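Local coordinates for protein alkylhalidase CmlS (Streptomyces venezuelae, PDB 3I3L) that is a flavin-dependent halogenase of chloramphenicol biosynthesis, holding its FAD through a covalent flavin-aspartate bond, at residues 503-515 and 553-565. Residues are numbered along the deposited sequence; the frame is centred on the assembly and turned at random.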
loop_
_atom_site.group_PDB
_atom_site.type_symbol
_atom_site.label_atom_id
_atom_site.label_comp_id
_atom_site.label_asym_id
_atom_site.label_seq_id
_atom_site.Cartn_x
_atom_site.Cartn_y
_atom_site.Cartn_z
ATOM N N VAL A 503 -4.081 -7.265 -22.466
ATOM C CA VAL A 503 -5.176 -6.476 -21.920
ATOM C C VAL A 503 -5.851 -5.517 -22.934
ATOM O O VAL A 503 -5.264 -5.144 -23.960
ATOM C CB VAL A 503 -4.750 -5.694 -20.653
ATOM C CG1 VAL A 503 -4.225 -6.657 -19.609
ATOM C CG2 VAL A 503 -3.738 -4.617 -20.973
ATOM N N LEU A 504 -7.064 -5.093 -22.603
ATOM C CA LEU A 504 -7.785 -4.138 -23.411
ATOM C C LEU A 504 -7.162 -2.745 -23.361
ATOM O O LEU A 504 -6.850 -2.220 -22.287
ATOM C CB LEU A 504 -9.264 -4.098 -23.008
ATOM C CG LEU A 504 -10.192 -4.927 -23.875
ATOM C CD1 LEU A 504 -11.435 -5.289 -23.107
ATOM C CD2 LEU A 504 -10.502 -4.153 -25.130
ATOM N N ALA A 505 -7.009 -2.159 -24.546
ATOM C CA ALA A 505 -6.544 -0.788 -24.693
ATOM C C ALA A 505 -7.207 -0.094 -25.892
ATOM O O ALA A 505 -7.816 -0.743 -26.731
ATOM C CB ALA A 505 -5.017 -0.795 -24.881
ATOM N N ASN A 506 -7.058 1.218 -25.981
ATOM C CA ASN A 506 -7.345 1.903 -27.240
ATOM C C ASN A 506 -6.063 2.105 -28.100
ATOM O O ASN A 506 -4.961 1.690 -27.715
ATOM C CB ASN A 506 -8.080 3.222 -26.984
ATOM C CG ASN A 506 -7.227 4.235 -26.255
ATOM O OD1 ASN A 506 -7.708 5.290 -25.837
ATOM N ND2 ASN A 506 -5.970 3.909 -26.072
ATOM N N GLY A 507 -6.185 2.736 -29.261
ATOM C CA GLY A 507 -5.008 2.922 -30.103
ATOM C C GLY A 507 -3.949 3.797 -29.444
ATOM O O GLY A 507 -2.766 3.737 -29.776
ATOM N N GLU A 508 -4.399 4.612 -28.502
ATOM C CA GLU A 508 -3.585 5.631 -27.894
ATOM C C GLU A 508 -3.154 5.130 -26.510
ATOM O O GLU A 508 -3.038 5.886 -25.528
ATOM C CB GLU A 508 -4.384 6.944 -27.843
ATOM C CG GLU A 508 -4.777 7.474 -29.257
ATOM C CD GLU A 508 -5.977 6.734 -29.918
ATOM O OE1 GLU A 508 -6.828 6.190 -29.173
ATOM O OE2 GLU A 508 -6.087 6.701 -31.180
ATOM N N GLY A 509 -2.958 3.814 -26.442
ATOM C CA GLY A 509 -2.282 3.202 -25.332
ATOM C C GLY A 509 -3.008 3.144 -24.001
ATOM O O GLY A 509 -2.589 2.351 -23.152
ATOM N N LEU A 510 -4.055 3.967 -23.782
ATOM C CA LEU A 510 -4.905 3.855 -22.557
ATOM C C LEU A 510 -5.353 2.424 -22.379
ATOM O O LEU A 510 -5.752 1.760 -23.348
ATOM C CB LEU A 510 -6.164 4.694 -22.636
ATOM C CG LEU A 510 -6.350 5.965 -21.834
ATOM C CD1 LEU A 510 -7.814 6.403 -21.946
ATOM C CD2 LEU A 510 -5.924 5.792 -20.390
ATOM N N ASP A 511 -5.285 1.937 -21.147
ATOM C CA ASP A 511 -5.641 0.557 -20.931
ATOM C C ASP A 511 -6.341 0.309 -19.614
ATOM O O ASP A 511 -6.537 1.220 -18.797
ATOM C CB ASP A 511 -4.410 -0.346 -21.083
ATOM C CG ASP A 511 -3.320 -0.063 -20.020
ATOM O OD1 ASP A 511 -2.203 -0.606 -20.223
ATOM O OD2 ASP A 511 -3.545 0.694 -19.026
ATOM N N MET A 512 -6.739 -0.941 -19.461
ATOM C CA MET A 512 -7.317 -1.473 -18.232
ATOM C C MET A 512 -6.604 -2.789 -18.093
ATOM O O MET A 512 -6.924 -3.761 -18.791
ATOM C CB MET A 512 -8.844 -1.669 -18.354
ATOM C CG MET A 512 -9.573 -2.153 -17.045
ATOM S SD MET A 512 -9.717 -3.911 -16.963
ATOM C CE MET A 512 -10.903 -4.341 -18.217
ATOM N N ALA A 513 -5.607 -2.797 -17.221
ATOM C CA ALA A 513 -4.666 -3.917 -17.123
ATOM C C ALA A 513 -5.101 -5.024 -16.156
ATOM O O ALA A 513 -4.514 -6.098 -16.154
ATOM C CB ALA A 513 -3.265 -3.410 -16.736
ATOM N N GLN A 514 -6.154 -4.764 -15.371
ATOM C CA GLN A 514 -6.596 -5.700 -14.317
ATOM C C GLN A 514 -7.239 -6.994 -14.809
ATOM O O GLN A 514 -7.413 -7.903 -14.004
ATOM C CB GLN A 514 -7.518 -5.003 -13.314
ATOM C CG GLN A 514 -6.951 -3.704 -12.744
ATOM C CD GLN A 514 -7.152 -2.495 -13.655
ATOM O OE1 GLN A 514 -7.482 -2.638 -14.824
ATOM N NE2 GLN A 514 -6.938 -1.296 -13.114
ATOM N N TYR A 515 -7.593 -7.085 -16.100
ATOM C CA TYR A 515 -8.219 -8.295 -16.658
ATOM C C TYR A 515 -7.636 -8.737 -18.005
ATOM O O TYR A 515 -7.389 -7.928 -18.863
ATOM C CB TYR A 515 -9.755 -8.168 -16.731
ATOM C CG TYR A 515 -10.386 -7.981 -15.384
ATOM C CD1 TYR A 515 -10.645 -9.078 -14.554
ATOM C CD2 TYR A 515 -10.644 -6.700 -14.890
ATOM C CE1 TYR A 515 -11.182 -8.905 -13.253
ATOM C CE2 TYR A 515 -11.177 -6.511 -13.606
ATOM C CZ TYR A 515 -11.435 -7.613 -12.794
ATOM O OH TYR A 515 -11.975 -7.402 -11.554
ATOM N N GLN A 553 -17.313 -5.944 -12.902
ATOM C CA GLN A 553 -15.997 -5.430 -12.522
ATOM C C GLN A 553 -15.326 -4.901 -13.791
ATOM O O GLN A 553 -14.715 -3.849 -13.788
ATOM C CB GLN A 553 -15.148 -6.544 -11.880
ATOM C CG GLN A 553 -15.618 -7.035 -10.511
ATOM C CD GLN A 553 -16.878 -7.931 -10.578
ATOM O OE1 GLN A 553 -17.518 -8.115 -11.642
ATOM N NE2 GLN A 553 -17.247 -8.479 -9.424
ATOM N N ILE A 554 -15.494 -5.635 -14.879
ATOM C CA ILE A 554 -14.899 -5.275 -16.148
ATOM C C ILE A 554 -15.400 -3.898 -16.620
ATOM O O ILE A 554 -14.602 -3.038 -16.961
ATOM C CB ILE A 554 -15.110 -6.389 -17.198
ATOM C CG1 ILE A 554 -14.239 -7.596 -16.850
ATOM C CG2 ILE A 554 -14.751 -5.909 -18.590
ATOM C CD1 ILE A 554 -14.403 -8.777 -17.757
ATOM N N VAL A 555 -16.709 -3.650 -16.570
ATOM C CA VAL A 555 -17.164 -2.362 -17.028
ATOM C C VAL A 555 -16.837 -1.245 -16.047
ATOM O O VAL A 555 -16.539 -0.122 -16.475
ATOM C CB VAL A 555 -18.669 -2.286 -17.612
ATOM C CG1 VAL A 555 -19.330 -3.644 -17.793
ATOM C CG2 VAL A 555 -19.487 -1.339 -16.829
ATOM N N VAL A 556 -16.885 -1.524 -14.748
ATOM C CA VAL A 556 -16.484 -0.480 -13.785
ATOM C C VAL A 556 -15.009 -0.071 -13.981
ATOM O O VAL A 556 -14.647 1.121 -13.957
ATOM C CB VAL A 556 -16.784 -0.869 -12.289
ATOM C CG1 VAL A 556 -16.141 0.108 -11.332
ATOM C CG2 VAL A 556 -18.305 -0.904 -12.035
ATOM N N ARG A 557 -14.160 -1.063 -14.162
ATOM C CA ARG A 557 -12.748 -0.757 -14.370
ATOM C C ARG A 557 -12.532 0.022 -15.668
ATOM O O ARG A 557 -11.772 0.967 -15.685
ATOM C CB ARG A 557 -11.878 -2.019 -14.328
ATOM C CG ARG A 557 -11.545 -2.497 -12.903
ATOM C CD ARG A 557 -11.134 -1.295 -12.039
ATOM N NE ARG A 557 -11.055 -1.592 -10.601
ATOM C CZ ARG A 557 -12.059 -1.483 -9.721
ATOM N NH1 ARG A 557 -11.839 -1.761 -8.442
ATOM N NH2 ARG A 557 -13.274 -1.105 -10.095
ATOM N N LEU A 558 -13.242 -0.343 -16.729
ATOM C CA LEU A 558 -13.141 0.412 -18.006
ATOM C C LEU A 558 -13.633 1.834 -17.859
ATOM O O LEU A 558 -13.128 2.751 -18.522
ATOM C CB LEU A 558 -13.840 -0.307 -19.166
ATOM C CG LEU A 558 -13.092 -1.537 -19.665
ATOM C CD1 LEU A 558 -14.050 -2.531 -20.373
ATOM C CD2 LEU A 558 -11.872 -1.149 -20.544
ATOM N N MET A 559 -14.612 2.031 -16.995
ATOM C CA MET A 559 -15.103 3.360 -16.757
ATOM C C MET A 559 -14.013 4.152 -16.012
ATOM O O MET A 559 -13.666 5.242 -16.454
ATOM C CB MET A 559 -16.470 3.366 -16.031
ATOM C CG MET A 559 -17.658 2.914 -16.958
ATOM S SD MET A 559 -19.293 2.753 -16.255
ATOM C CE MET A 559 -19.730 4.391 -16.080
ATOM N N GLU A 560 -13.490 3.595 -14.905
ATOM C CA GLU A 560 -12.416 4.249 -14.121
ATOM C C GLU A 560 -11.143 4.502 -14.961
ATOM O O GLU A 560 -10.449 5.484 -14.743
ATOM C CB GLU A 560 -12.025 3.442 -12.878
ATOM C CG GLU A 560 -12.981 3.570 -11.723
ATOM C CD GLU A 560 -12.995 2.336 -10.799
ATOM O OE1 GLU A 560 -12.309 1.319 -11.099
ATOM O OE2 GLU A 560 -13.716 2.382 -9.768
ATOM N N ALA A 561 -10.872 3.617 -15.918
ATOM C CA ALA A 561 -9.737 3.774 -16.825
ATOM C C ALA A 561 -9.970 4.863 -17.858
ATOM O O ALA A 561 -9.045 5.197 -18.591
ATOM C CB ALA A 561 -9.437 2.484 -17.515
ATOM N N GLY A 562 -11.186 5.414 -17.920
ATOM C CA GLY A 562 -11.536 6.424 -18.915
ATOM C C GLY A 562 -11.706 5.871 -20.327
ATOM O O GLY A 562 -11.843 6.632 -21.273
ATOM N N LEU A 563 -11.718 4.551 -20.467
ATOM C CA LEU A 563 -12.033 3.907 -21.729
ATOM C C LEU A 563 -13.537 3.849 -22.086
ATOM O O LEU A 563 -13.858 3.893 -23.251
ATOM C CB LEU A 563 -11.402 2.507 -21.807
ATOM C CG LEU A 563 -9.885 2.469 -21.955
ATOM C CD1 LEU A 563 -9.283 1.192 -21.431
ATOM C CD2 LEU A 563 -9.465 2.715 -23.411
ATOM N N LEU A 564 -14.430 3.713 -21.097
ATOM C CA LEU A 564 -15.875 3.851 -21.316
ATOM C C LEU A 564 -16.473 5.075 -20.632
ATOM O O LEU A 564 -16.168 5.395 -19.459
ATOM C CB LEU A 564 -16.655 2.610 -20.802
ATOM C CG LEU A 564 -16.607 1.262 -21.499
ATOM C CD1 LEU A 564 -17.244 0.211 -20.653
ATOM C CD2 LEU A 564 -17.297 1.387 -22.851
ATOM N N THR A 565 -17.365 5.742 -21.367
ATOM C CA THR A 565 -18.184 6.791 -20.802
ATOM C C THR A 565 -19.664 6.410 -20.953
ATOM O O THR A 565 -20.101 6.039 -22.029
ATOM C CB THR A 565 -17.988 8.074 -21.567
ATOM O OG1 THR A 565 -16.603 8.232 -21.862
ATOM C CG2 THR A 565 -18.513 9.265 -20.755
#
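Met512 and Leu563 carry an apolar contact in which a beta hairpin lies across the end of a helix, within the C-terminal domain and away from the flavin. Met512 crosses Arg557 and Leu558 at about a right angle: its CG sits 3.6 Å from Arg557 CB, its CB 3.8 Å from Leu558 CD2. With CG anti to the backbone N (chi1 -176°) and the chain bent at chi2 and chi3, the thioether lies along the helix, and CE reaches Leu558 CG at 3.8 Å. Leu563 lays its two methyls against the face of the hairpin backbone, CD1 3.6 Å from Asp511 C and CD2 3.8 Å from Asn506 N. At the far end Tyr515 lays one ring face over Ile554 CG1, meets Arg557 CG at the ring edge, and brings OH to 3.3 Å from Gln553 CB. Replacing this tyrosine with an alanine would probably uncover Ile554 and leave the aliphatic part of Arg557 freer to move. Farther out, a type I turn from Asn506 to Gly509 closes the hairpin, while Asp511 points away from the helix to salt bridges with Arg361 and Lys486. The helix ends in a Schellman motif, with Gly562 at positive phi, after which the end of the Leu563 side chain, though not its first bond, comes up to the hairpin. Beside that turn, Ala561 sets its CB 3.4 Å from Asp511 O.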